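Local coordinates for protein hydrazine synthase subunit beta (Candidatus Kuenenia stuttgartiensis, PDB 5C2V) that forms part of the hydrazine synthase complex, which condenses nitric oxide with ammonium, and may modulate transport of the hydroxylamine intermediate between the gamma and alpha active sites, at residues Tyr2-His7 and Ser30-His35; Arg54-Ala59 and Cys72-Asp77; Arg184-Ser189 and Thr231-Lys236; Gly238-Arg243 and Glu296-Leu301. All blocks are in the same frame, centred on the assembly; numbering follows the deposited sequence.

Interaction 1 (Tyr2-His7 and Ser30-His35); sequences YIQGTH and SNQSGH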
# COMPACT_ATOMS: atom_id res chain seq x y z
N TYR B 2 14.29 -61.28 -21.43
CA TYR B 2 13.32 -60.60 -22.28
C TYR B 2 12.85 -59.28 -21.70
O TYR B 2 12.67 -59.15 -20.48
CB TYR B 2 12.12 -61.51 -22.53
CG TYR B 2 12.45 -62.77 -23.28
CD1 TYR B 2 13.21 -62.73 -24.44
CD2 TYR B 2 12.01 -64.01 -22.83
CE1 TYR B 2 13.52 -63.88 -25.13
CE2 TYR B 2 12.32 -65.17 -23.51
CZ TYR B 2 13.08 -65.10 -24.66
OH TYR B 2 13.38 -66.25 -25.35
N ILE B 3 12.65 -58.30 -22.57
CA ILE B 3 12.03 -57.04 -22.17
C ILE B 3 10.57 -57.32 -21.83
O ILE B 3 9.88 -58.04 -22.55
CB ILE B 3 12.14 -55.97 -23.27
CG1 ILE B 3 13.59 -55.51 -23.41
CG2 ILE B 3 11.25 -54.77 -22.95
CD1 ILE B 3 13.78 -54.36 -24.37
N GLN B 4 10.11 -56.73 -20.73
CA GLN B 4 8.80 -57.02 -20.17
C GLN B 4 7.66 -56.85 -21.18
O GLN B 4 7.55 -55.83 -21.85
CB GLN B 4 8.56 -56.13 -18.95
CG GLN B 4 7.19 -56.31 -18.35
CD GLN B 4 6.21 -55.27 -18.83
OE1 GLN B 4 6.59 -54.15 -19.19
NE2 GLN B 4 4.94 -55.65 -18.91
N GLY B 5 6.81 -57.88 -21.29
CA GLY B 5 5.68 -57.85 -22.19
C GLY B 5 6.04 -58.15 -23.64
O GLY B 5 5.18 -58.09 -24.53
N THR B 6 7.30 -58.47 -23.88
CA THR B 6 7.79 -58.70 -25.23
C THR B 6 8.53 -60.03 -25.38
O THR B 6 8.93 -60.64 -24.39
CB THR B 6 8.75 -57.58 -25.68
OG1 THR B 6 10.02 -57.74 -25.03
CG2 THR B 6 8.18 -56.21 -25.36
N HIS B 7 8.69 -60.47 -26.62
CA HIS B 7 9.50 -61.64 -26.93
C HIS B 7 10.91 -61.25 -27.35
O HIS B 7 11.73 -62.11 -27.69
CB HIS B 7 8.82 -62.49 -28.01
CG HIS B 7 7.55 -63.14 -27.55
ND1 HIS B 7 7.50 -64.00 -26.48
CD2 HIS B 7 6.29 -63.05 -28.02
CE1 HIS B 7 6.26 -64.42 -26.31
NE2 HIS B 7 5.50 -63.85 -27.23
N SER B 30 16.33 -56.94 -7.68
CA SER B 30 15.54 -57.78 -8.57
C SER B 30 15.72 -57.28 -9.99
O SER B 30 15.36 -56.14 -10.30
CB SER B 30 14.06 -57.76 -8.17
OG SER B 30 13.88 -58.26 -6.86
N ASN B 31 16.26 -58.12 -10.85
CA ASN B 31 16.46 -57.75 -12.25
C ASN B 31 15.29 -58.23 -13.09
O ASN B 31 15.11 -59.44 -13.28
CB ASN B 31 17.78 -58.33 -12.78
CG ASN B 31 18.98 -57.88 -11.96
OD1 ASN B 31 19.03 -56.75 -11.48
ND2 ASN B 31 19.95 -58.77 -11.80
N GLN B 32 14.51 -57.29 -13.60
CA GLN B 32 13.29 -57.62 -14.32
C GLN B 32 13.59 -58.27 -15.66
O GLN B 32 12.95 -59.25 -16.05
CB GLN B 32 12.43 -56.37 -14.53
CG GLN B 32 11.05 -56.66 -15.07
CD GLN B 32 10.33 -55.41 -15.55
OE1 GLN B 32 10.92 -54.55 -16.18
NE2 GLN B 32 9.04 -55.32 -15.24
N SER B 33 14.58 -57.73 -16.36
CA SER B 33 14.94 -58.24 -17.68
C SER B 33 16.01 -59.33 -17.59
O SER B 33 16.35 -59.96 -18.58
CB SER B 33 15.44 -57.09 -18.57
OG SER B 33 14.46 -56.07 -18.68
N GLY B 34 16.53 -59.54 -16.38
CA GLY B 34 17.56 -60.54 -16.18
C GLY B 34 17.04 -61.84 -15.60
O GLY B 34 17.74 -62.85 -15.59
N HIS B 35 15.79 -61.81 -15.13
CA HIS B 35 15.14 -62.96 -14.52
C HIS B 35 15.98 -63.55 -13.38
O HIS B 35 16.04 -64.76 -13.20
CB HIS B 35 14.85 -64.03 -15.57
CG HIS B 35 14.17 -63.51 -16.79
ND1 HIS B 35 12.80 -63.35 -16.86
CD2 HIS B 35 14.65 -63.10 -17.98
CE1 HIS B 35 12.47 -62.86 -18.05
NE2 HIS B 35 13.58 -62.71 -18.75
O HOH W 1 10.97 -59.09 -17.56

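Interaction 2 (Arg54-Ala59 and Cys72-Asp77); sequences RVQPEA and CNAESD. With CA (calcium ion), chain Q.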
# COMPACT_ATOMS: atom_id res chain seq x y z
N ARG B 54 12.69 -67.23 -11.19
CA ARG B 54 11.73 -67.40 -12.27
C ARG B 54 11.58 -66.11 -13.08
O ARG B 54 12.29 -65.13 -12.85
CB ARG B 54 10.37 -67.84 -11.73
CG ARG B 54 10.43 -69.05 -10.80
CD ARG B 54 11.26 -70.17 -11.40
NE ARG B 54 11.30 -71.34 -10.53
CZ ARG B 54 12.15 -72.36 -10.68
NH1 ARG B 54 13.03 -72.34 -11.66
NH2 ARG B 54 12.11 -73.38 -9.84
N VAL B 55 10.65 -66.12 -14.03
CA VAL B 55 10.51 -65.04 -15.00
C VAL B 55 10.05 -63.71 -14.38
O VAL B 55 9.05 -63.65 -13.67
CB VAL B 55 9.51 -65.44 -16.11
CG1 VAL B 55 9.56 -64.44 -17.25
CG2 VAL B 55 9.81 -66.84 -16.61
N GLN B 56 10.80 -62.65 -14.69
CA GLN B 56 10.43 -61.27 -14.38
C GLN B 56 10.22 -60.97 -12.88
O GLN B 56 9.11 -60.63 -12.46
CB GLN B 56 9.15 -60.92 -15.15
CG GLN B 56 8.83 -59.44 -15.23
CD GLN B 56 7.67 -59.16 -16.15
OE1 GLN B 56 7.50 -59.81 -17.18
NE2 GLN B 56 6.86 -58.18 -15.78
N PRO B 57 11.27 -61.13 -12.06
CA PRO B 57 11.08 -60.69 -10.68
C PRO B 57 10.89 -59.18 -10.55
O PRO B 57 11.75 -58.43 -11.02
CB PRO B 57 12.37 -61.13 -9.99
CG PRO B 57 13.40 -61.09 -11.08
CD PRO B 57 12.67 -61.50 -12.34
N GLU B 58 9.80 -58.72 -9.94
CA GLU B 58 9.68 -57.31 -9.59
C GLU B 58 9.86 -56.89 -8.12
O GLU B 58 9.85 -55.70 -7.82
CB GLU B 58 8.36 -56.78 -10.13
CG GLU B 58 8.40 -56.79 -11.65
CD GLU B 58 7.12 -56.36 -12.31
OE1 GLU B 58 6.10 -56.20 -11.61
OE2 GLU B 58 7.16 -56.17 -13.54
N ALA B 59 10.02 -57.85 -7.21
CA ALA B 59 10.10 -57.49 -5.79
C ALA B 59 10.80 -58.56 -4.94
O ALA B 59 10.85 -59.73 -5.32
CB ALA B 59 8.71 -57.22 -5.23
N CYS B 72 9.57 -61.94 -5.73
CA CYS B 72 8.30 -61.99 -6.46
C CYS B 72 8.52 -62.11 -7.95
O CYS B 72 8.96 -61.16 -8.60
CB CYS B 72 7.46 -60.75 -6.16
SG CYS B 72 6.51 -60.81 -4.64
N ASN B 73 8.17 -63.27 -8.52
CA ASN B 73 8.23 -63.45 -9.96
C ASN B 73 6.86 -63.15 -10.56
O ASN B 73 5.90 -63.90 -10.36
CB ASN B 73 8.68 -64.87 -10.31
CG ASN B 73 9.93 -65.29 -9.55
OD1 ASN B 73 11.04 -64.87 -9.88
ND2 ASN B 73 9.75 -66.12 -8.53
N ALA B 74 6.80 -62.06 -11.31
CA ALA B 74 5.54 -61.50 -11.78
C ALA B 74 4.93 -62.29 -12.93
O ALA B 74 3.75 -62.63 -12.91
CB ALA B 74 5.75 -60.06 -12.19
N GLU B 75 5.75 -62.57 -13.94
CA GLU B 75 5.27 -63.28 -15.12
C GLU B 75 4.99 -64.74 -14.80
O GLU B 75 4.04 -65.33 -15.33
CB GLU B 75 6.28 -63.17 -16.26
CG GLU B 75 5.83 -63.84 -17.56
CD GLU B 75 4.54 -63.25 -18.10
OE1 GLU B 75 4.61 -62.31 -18.92
OE2 GLU B 75 3.45 -63.73 -17.71
N SER B 76 5.81 -65.31 -13.93
CA SER B 76 5.65 -66.71 -13.54
C SER B 76 4.47 -66.89 -12.59
O SER B 76 4.11 -68.02 -12.25
CB SER B 76 6.93 -67.23 -12.89
OG SER B 76 8.03 -67.09 -13.76
N ASP B 77 3.89 -65.77 -12.16
CA ASP B 77 2.81 -65.78 -11.18
C ASP B 77 3.23 -66.51 -9.91
O ASP B 77 2.44 -67.23 -9.31
CB ASP B 77 1.54 -66.42 -11.77
CG ASP B 77 0.84 -65.53 -12.78
OD1 ASP B 77 1.30 -65.42 -13.94
OD2 ASP B 77 -0.20 -64.95 -12.42
CA CA Q . -0.23 -63.50 -14.19
O HOH W 2 -0.25 -62.59 -16.41
O HOH W 3 -1.26 -64.73 -15.97
O HOH W 4 2.11 -63.45 -14.48
O HOH W 5 0.82 -61.48 -14.90

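Interaction 3 (Arg184-Ser189 and Thr231-Lys236); sequences RVIHES and TIIETK. With BET (trimethyl glycine), chain R.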
# COMPACT_ATOMS: atom_id res chain seq x y z
N ARG B 184 -9.89 -46.79 3.00
CA ARG B 184 -9.81 -45.33 2.89
C ARG B 184 -9.44 -44.89 1.48
O ARG B 184 -8.39 -45.26 0.95
CB ARG B 184 -8.80 -44.77 3.90
CG ARG B 184 -9.26 -44.89 5.34
CD ARG B 184 -8.28 -44.23 6.29
NE ARG B 184 -8.70 -44.38 7.68
CZ ARG B 184 -7.98 -43.96 8.72
NH1 ARG B 184 -6.81 -43.38 8.53
NH2 ARG B 184 -8.44 -44.14 9.95
N VAL B 185 -10.30 -44.07 0.89
CA VAL B 185 -10.14 -43.64 -0.49
C VAL B 185 -9.29 -42.38 -0.63
O VAL B 185 -9.53 -41.38 0.05
CB VAL B 185 -11.52 -43.39 -1.15
CG1 VAL B 185 -11.36 -42.66 -2.47
CG2 VAL B 185 -12.27 -44.70 -1.33
N ILE B 186 -8.29 -42.44 -1.51
CA ILE B 186 -7.57 -41.24 -1.90
C ILE B 186 -8.25 -40.67 -3.13
O ILE B 186 -8.20 -41.27 -4.20
CB ILE B 186 -6.08 -41.52 -2.20
CG1 ILE B 186 -5.38 -42.13 -0.99
CG2 ILE B 186 -5.38 -40.24 -2.64
CD1 ILE B 186 -3.92 -42.44 -1.22
N HIS B 187 -8.87 -39.51 -2.98
CA HIS B 187 -9.68 -38.96 -4.06
C HIS B 187 -8.82 -38.36 -5.16
O HIS B 187 -7.80 -37.73 -4.89
CB HIS B 187 -10.65 -37.91 -3.51
CG HIS B 187 -11.86 -38.49 -2.86
ND1 HIS B 187 -11.80 -39.25 -1.71
CD2 HIS B 187 -13.18 -38.43 -3.20
CE1 HIS B 187 -13.02 -39.63 -1.37
NE2 HIS B 187 -13.87 -39.15 -2.25
N GLU B 188 -9.25 -38.58 -6.40
CA GLU B 188 -8.54 -38.10 -7.59
C GLU B 188 -7.09 -38.58 -7.64
O GLU B 188 -6.17 -37.78 -7.77
CB GLU B 188 -8.59 -36.57 -7.65
CG GLU B 188 -10.00 -36.01 -7.80
CD GLU B 188 -10.02 -34.53 -8.07
OE1 GLU B 188 -8.93 -33.90 -8.06
OE2 GLU B 188 -11.12 -33.97 -8.30
N SER B 189 -6.90 -39.89 -7.52
CA SER B 189 -5.57 -40.47 -7.56
C SER B 189 -5.44 -41.53 -8.64
O SER B 189 -6.43 -42.14 -9.05
CB SER B 189 -5.20 -41.08 -6.20
OG SER B 189 -6.03 -42.19 -5.91
N THR B 231 0.80 -38.71 -0.41
CA THR B 231 -0.30 -38.60 0.53
C THR B 231 0.03 -39.22 1.88
O THR B 231 0.46 -40.37 1.96
CB THR B 231 -1.59 -39.25 -0.03
OG1 THR B 231 -2.05 -38.49 -1.15
CG2 THR B 231 -2.68 -39.28 1.03
N ILE B 232 -0.17 -38.44 2.94
CA ILE B 232 0.03 -38.92 4.30
C ILE B 232 -1.31 -39.22 4.96
O ILE B 232 -2.16 -38.34 5.09
CB ILE B 232 0.79 -37.88 5.16
CG1 ILE B 232 2.05 -37.41 4.42
CG2 ILE B 232 1.14 -38.47 6.52
CD1 ILE B 232 3.04 -38.51 4.13
N ILE B 233 -1.49 -40.47 5.38
CA ILE B 233 -2.73 -40.88 6.03
C ILE B 233 -2.48 -41.21 7.50
O ILE B 233 -1.58 -41.98 7.84
CB ILE B 233 -3.35 -42.12 5.34
CG1 ILE B 233 -3.79 -41.76 3.92
CG2 ILE B 233 -4.52 -42.66 6.14
CD1 ILE B 233 -4.45 -42.91 3.18
N GLU B 234 -3.29 -40.61 8.38
CA GLU B 234 -3.18 -40.85 9.81
C GLU B 234 -3.87 -42.17 10.16
O GLU B 234 -5.06 -42.35 9.91
CB GLU B 234 -3.79 -39.69 10.59
CG GLU B 234 -3.01 -38.39 10.44
CD GLU B 234 -3.69 -37.22 11.13
OE1 GLU B 234 -4.93 -37.25 11.28
OE2 GLU B 234 -2.98 -36.27 11.51
N THR B 235 -3.11 -43.09 10.75
CA THR B 235 -3.57 -44.46 10.96
C THR B 235 -4.62 -44.59 12.06
O THR B 235 -5.22 -45.65 12.22
CB THR B 235 -2.39 -45.38 11.30
OG1 THR B 235 -1.87 -45.04 12.60
CG2 THR B 235 -1.29 -45.24 10.27
N LYS B 236 -4.84 -43.52 12.81
CA LYS B 236 -5.86 -43.52 13.85
C LYS B 236 -7.25 -43.57 13.21
O LYS B 236 -7.41 -43.20 12.05
CB LYS B 236 -5.73 -42.29 14.75
CG LYS B 236 -5.99 -40.95 14.06
CD LYS B 236 -5.84 -39.79 15.05
CE LYS B 236 -6.10 -38.44 14.39
NZ LYS B 236 -5.96 -37.32 15.35
N BET R . -14.05 -33.99 -4.16
CA BET R . -12.82 -34.60 -4.82
C BET R . -11.48 -34.09 -4.07
O BET R . -10.77 -33.32 -4.77
OXT BET R . -11.33 -34.51 -2.90
C1 BET R . -15.20 -33.93 -5.15
C2 BET R . -13.77 -32.57 -3.67
C3 BET R . -14.53 -34.87 -3.01

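Interaction 4 (Gly238-Arg243 and Glu296-Leu301); sequences GGKVAR and EELDYL. With BET (trimethyl glycine), chain R.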
# COMPACT_ATOMS: atom_id res chain seq x y z
N GLY B 238 -10.63 -42.49 11.92
CA GLY B 238 -11.13 -41.20 11.48
C GLY B 238 -10.02 -40.21 11.18
O GLY B 238 -10.25 -39.01 11.10
N GLY B 239 -8.80 -40.73 11.01
CA GLY B 239 -7.64 -39.89 10.76
C GLY B 239 -7.70 -39.15 9.44
O GLY B 239 -8.45 -39.52 8.54
N LYS B 240 -6.89 -38.10 9.33
CA LYS B 240 -6.87 -37.27 8.13
C LYS B 240 -6.22 -37.99 6.95
O LYS B 240 -5.31 -38.80 7.12
CB LYS B 240 -6.13 -35.96 8.38
CG LYS B 240 -6.65 -35.14 9.55
CD LYS B 240 -5.73 -33.96 9.82
CE LYS B 240 -6.16 -33.18 11.05
NZ LYS B 240 -5.22 -32.07 11.35
N VAL B 241 -6.70 -37.67 5.75
CA VAL B 241 -6.03 -38.08 4.52
C VAL B 241 -5.50 -36.83 3.84
O VAL B 241 -6.27 -36.02 3.33
CB VAL B 241 -6.97 -38.84 3.57
CG1 VAL B 241 -6.24 -39.23 2.30
CG2 VAL B 241 -7.53 -40.08 4.26
N ALA B 242 -4.18 -36.67 3.84
CA ALA B 242 -3.58 -35.43 3.35
C ALA B 242 -2.85 -35.63 2.04
O ALA B 242 -1.80 -36.25 1.99
CB ALA B 242 -2.63 -34.86 4.40
N ARG B 243 -3.42 -35.07 0.97
CA ARG B 243 -2.79 -35.13 -0.34
C ARG B 243 -1.89 -33.92 -0.52
O ARG B 243 -2.35 -32.78 -0.51
CB ARG B 243 -3.85 -35.19 -1.44
CG ARG B 243 -4.79 -36.39 -1.33
CD ARG B 243 -6.04 -36.21 -2.18
NE ARG B 243 -6.97 -35.26 -1.57
CZ ARG B 243 -8.06 -34.78 -2.18
NH1 ARG B 243 -8.35 -35.16 -3.42
NH2 ARG B 243 -8.85 -33.93 -1.55
N GLU B 296 -9.90 -29.35 5.20
CA GLU B 296 -10.20 -28.35 4.18
C GLU B 296 -8.93 -27.64 3.73
O GLU B 296 -8.66 -27.52 2.53
CB GLU B 296 -11.21 -27.33 4.72
CG GLU B 296 -12.42 -27.12 3.83
CD GLU B 296 -13.29 -25.97 4.30
OE1 GLU B 296 -12.88 -25.26 5.25
OE2 GLU B 296 -14.39 -25.78 3.73
N GLU B 297 -8.15 -27.17 4.70
CA GLU B 297 -6.92 -26.43 4.42
C GLU B 297 -5.91 -27.29 3.67
O GLU B 297 -5.23 -26.81 2.77
CB GLU B 297 -6.30 -25.91 5.72
CG GLU B 297 -4.93 -25.25 5.56
CD GLU B 297 -4.99 -23.91 4.84
OE1 GLU B 297 -6.10 -23.43 4.53
OE2 GLU B 297 -3.91 -23.34 4.58
N LEU B 298 -5.82 -28.57 4.03
CA LEU B 298 -4.93 -29.50 3.34
C LEU B 298 -5.40 -29.74 1.91
O LEU B 298 -4.59 -29.79 0.98
CB LEU B 298 -4.84 -30.82 4.11
CG LEU B 298 -4.07 -30.79 5.43
CD1 LEU B 298 -4.26 -32.09 6.19
CD2 LEU B 298 -2.59 -30.51 5.19
N ASP B 299 -6.71 -29.90 1.75
CA ASP B 299 -7.29 -30.11 0.43
C ASP B 299 -7.05 -28.91 -0.48
O ASP B 299 -6.86 -29.06 -1.68
CB ASP B 299 -8.79 -30.39 0.54
CG ASP B 299 -9.09 -31.76 1.12
OD1 ASP B 299 -8.17 -32.60 1.17
OD2 ASP B 299 -10.25 -31.99 1.54
N TYR B 300 -7.05 -27.71 0.11
CA TYR B 300 -6.72 -26.51 -0.65
C TYR B 300 -5.22 -26.46 -0.94
O TYR B 300 -4.79 -25.97 -1.98
CB TYR B 300 -7.16 -25.25 0.10
CG TYR B 300 -6.77 -23.96 -0.59
CD1 TYR B 300 -5.57 -23.32 -0.28
CD2 TYR B 300 -7.58 -23.39 -1.56
CE1 TYR B 300 -5.20 -22.15 -0.91
CE2 TYR B 300 -7.22 -22.21 -2.19
CZ TYR B 300 -6.03 -21.60 -1.86
OH TYR B 300 -5.66 -20.43 -2.48
N LEU B 301 -4.43 -26.96 0.00
CA LEU B 301 -2.97 -26.89 -0.09
C LEU B 301 -2.40 -27.92 -1.05
O LEU B 301 -1.24 -27.84 -1.44
CB LEU B 301 -2.34 -27.08 1.29
CG LEU B 301 -2.29 -25.85 2.20
CD1 LEU B 301 -1.71 -26.22 3.56
CD2 LEU B 301 -1.49 -24.73 1.56
N BET R . -14.05 -33.99 -4.16
CA BET R . -12.82 -34.60 -4.82
C BET R . -11.48 -34.09 -4.07
O BET R . -10.77 -33.32 -4.77
OXT BET R . -11.33 -34.51 -2.90
C1 BET R . -15.20 -33.93 -5.15
C2 BET R . -13.77 -32.57 -3.67
C3 BET R . -14.53 -34.87 -3.01
O HOH W 6 -5.68 -33.09 0.89

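Interaction 1 (Tyr2-His7 and Ser30-His35)
The backbone N of Tyr2 donates to NE2 of His35 at 3.1 Å, and an N-H...N angle of 173° makes the bond nearly straight. The donor meets the imidazole at its edge, close to the ring plane. The ring's second nitrogen, ND1, is hydrogen-bonded to Gln56 N, and two bonded nitrogens fix the rotation of the imidazole. Gln32 O sits over one ring face, offset toward the rim and 4.1 Å above the plane of His35. Gln32 O also accepts from a water at 2.5 Å; that water makes a weak bond of 3.4 Å to Tyr2 O as well, linking the two backbones a second time. Packing supplements this: Ser33 CA lies 3.7 Å from Tyr2 O. The side chains of Gln4 and Gln32 cross at a slant with their amide planes 24° apart, Gln32 NE2 resting 3.8 Å from Gln4 CG. Their polar ends are used separately, Gln32 NE2 by Glu58 and Gln4 NE2 by Arg70 O of the gamma subunit. Within 2-7, a type II turn from Ile3 to Thr6 shapes the loop, with Thr6 N and OG1 both donating to Ile3 O from one face of its plane. The contact lays this loop, which precedes strand 15-20, against the turn where strand 26-31 ends, at the gamma-subunit side of the propeller.

Interaction 2 (Arg54-Ala59 and Cys72-Asp77)
Pro57 and Asn73 face each other as an antiparallel non-hydrogen-bonded pair in the hairpin of strands 57-62 and 68-73, which begins one blade of the beta-propeller. Backbone bonds run out from this pair. Glu58 N donates to Cys72 O at 2.9 Å, the same oxygen has a CA-H...O contact with Pro57 CA, 3.0 Å from Cys72 O, and next along Cys72 N donates to Ala59 O. On the other side of the pair, Ala74 N meets Gln56 O at 3.0 Å with an angle of 166°. Beyond the strand, Ser76 OG, anti to its carbonyl carbon (chi1 -58°), accepts from Val55 N at 2.8 Å. The side chains of Val55 and Glu75 lie alongside each other, pointing the same way, with Val55 CG1 3.7 Å from Glu75 CB. Gln56 NE2 donates to Glu58 OE2 at 3.0 Å from above the carboxylate plane. That carboxylate is well supplied with donors, since Gln32 NE2 also bonds OE2 and Trp98 NE1 bonds OE1. At the segment's end Asp77 binds calcium through both oxygens, OD1 at 2.5 Å and OD2 at 2.3 Å; four waters and Asp97 are among its other ligands. The metal thus joins the turn between strands 68-73 and 78-83 to the loop between strands 88-94 and 99-104, while Cys72 packs on strand 99-104 of the next blade.

Interaction 3 (Arg184-Ser189 and Thr231-Lys236)
Arg184 and Ile233 slide past each other in opposite directions, while Ile186 and Thr231 reach toward each other tip to tip. The two strand segments run nearly antiparallel, at 161°, but their axes stay 10.0 Å apart, so side chains must span the gap. Arg184 does so with a chain extended from CG to NE. Its CD lies 4.1 Å from Ile233 CG2, and the guanidinium turns an edge to that methyl. Farther out, NH2 donates to Lys236 O with an angle of 166°, the oxygen lying near the guanidinium plane, and NH1 donates to Glu234 O. At the other end Ile186 CD1 stands 4.1 Å from Thr231 CG2, and Ile186 CG1 is 4.3 Å from Ile233 CD1. Blade thereby meets blade: strand 179-186 is the outermost strand of its sheet, and strand 226-234 belongs to the next. Just past Ile186, His187 and Glu188 line the trimethyl glycine pocket. Chemically, a buried guanidinium is met across this contact by main-chain carbonyls, whose dipoles, at the end of strand 226-234 and just beyond, would stabilise the positive charge; Glu182 adds a long, weak ion pair at NE.

Interaction 4 (Gly238-Arg243 and Glu296-Leu301)
Arg243 reaches Asp299 on a side chain that bends at chi3 (-75°): CD runs on outward, and this torsion then swings NE aside from the extended path. Asp299 CG in turn stands anti to its carbonyl carbon, beside the backbone N. The result is a salt bridge in which Arg243 NH2 donates to Asp299 OD1 at 3.1 Å, almost straight at 167°. The two flat groups are nearly perpendicular, their planes 86° apart, so OD1 lies close to the guanidinium plane yet is itself approached from above the plane of its carboxylate. A water adds a second link, donating to Asp299 OD1 at 2.6 Å and accepting from Arg243 N at 3.0 Å. Next to this polar part is a small apolar one: Leu298 CD1 touches Ala242 CB at 3.7 Å, and Lys240 CD lies 4.3 Å from Leu298 CD1. Lys240 NZ continues to the carbonyls of Val290 and Ser293. The edge strand 241-245 is thus covered by helix 295-301, inserted between strands 277-282 and 312-317, and Glu297 on this helix forms a salt bridge with Arg697 of an alpha subunit. Arg243 also holds trimethyl glycine: Arg243 NH2 donates to BET OXT at 2.9 Å, while NH1 makes weak bonds to OXT and O of this ligand and also donates to His187 O. Arg243 NH2 therefore serves two carboxylates, those of Asp299 and the ligand. This would help offset their negative charges, and through the salt bridge at the shared NH2 Asp299 probably helps to position the arginine that grips the ligand.

How the interactions relate
The four contacts follow one another along the chain as two pairs on opposite sides of its centre. Interactions 1 and 2 have centres about 9 Å apart and touch through Gln32 with Glu58, His35 with Gln56 and the packing of Gln4 on Gln56, tying the N-terminal loop and the first sheet to the second. Interactions 3 and 4 are also about 9 Å apart; they share the sheet containing the neighbouring strands 226-234 and 241-245, and both reach trimethyl glycine. Between the pairs, centres lie about 29 to 39 Å apart. The propeller therefore presents a gamma-facing, calcium-bearing region on one side and a ligand pocket beside an alpha subunit on the other, consistent with its place between them.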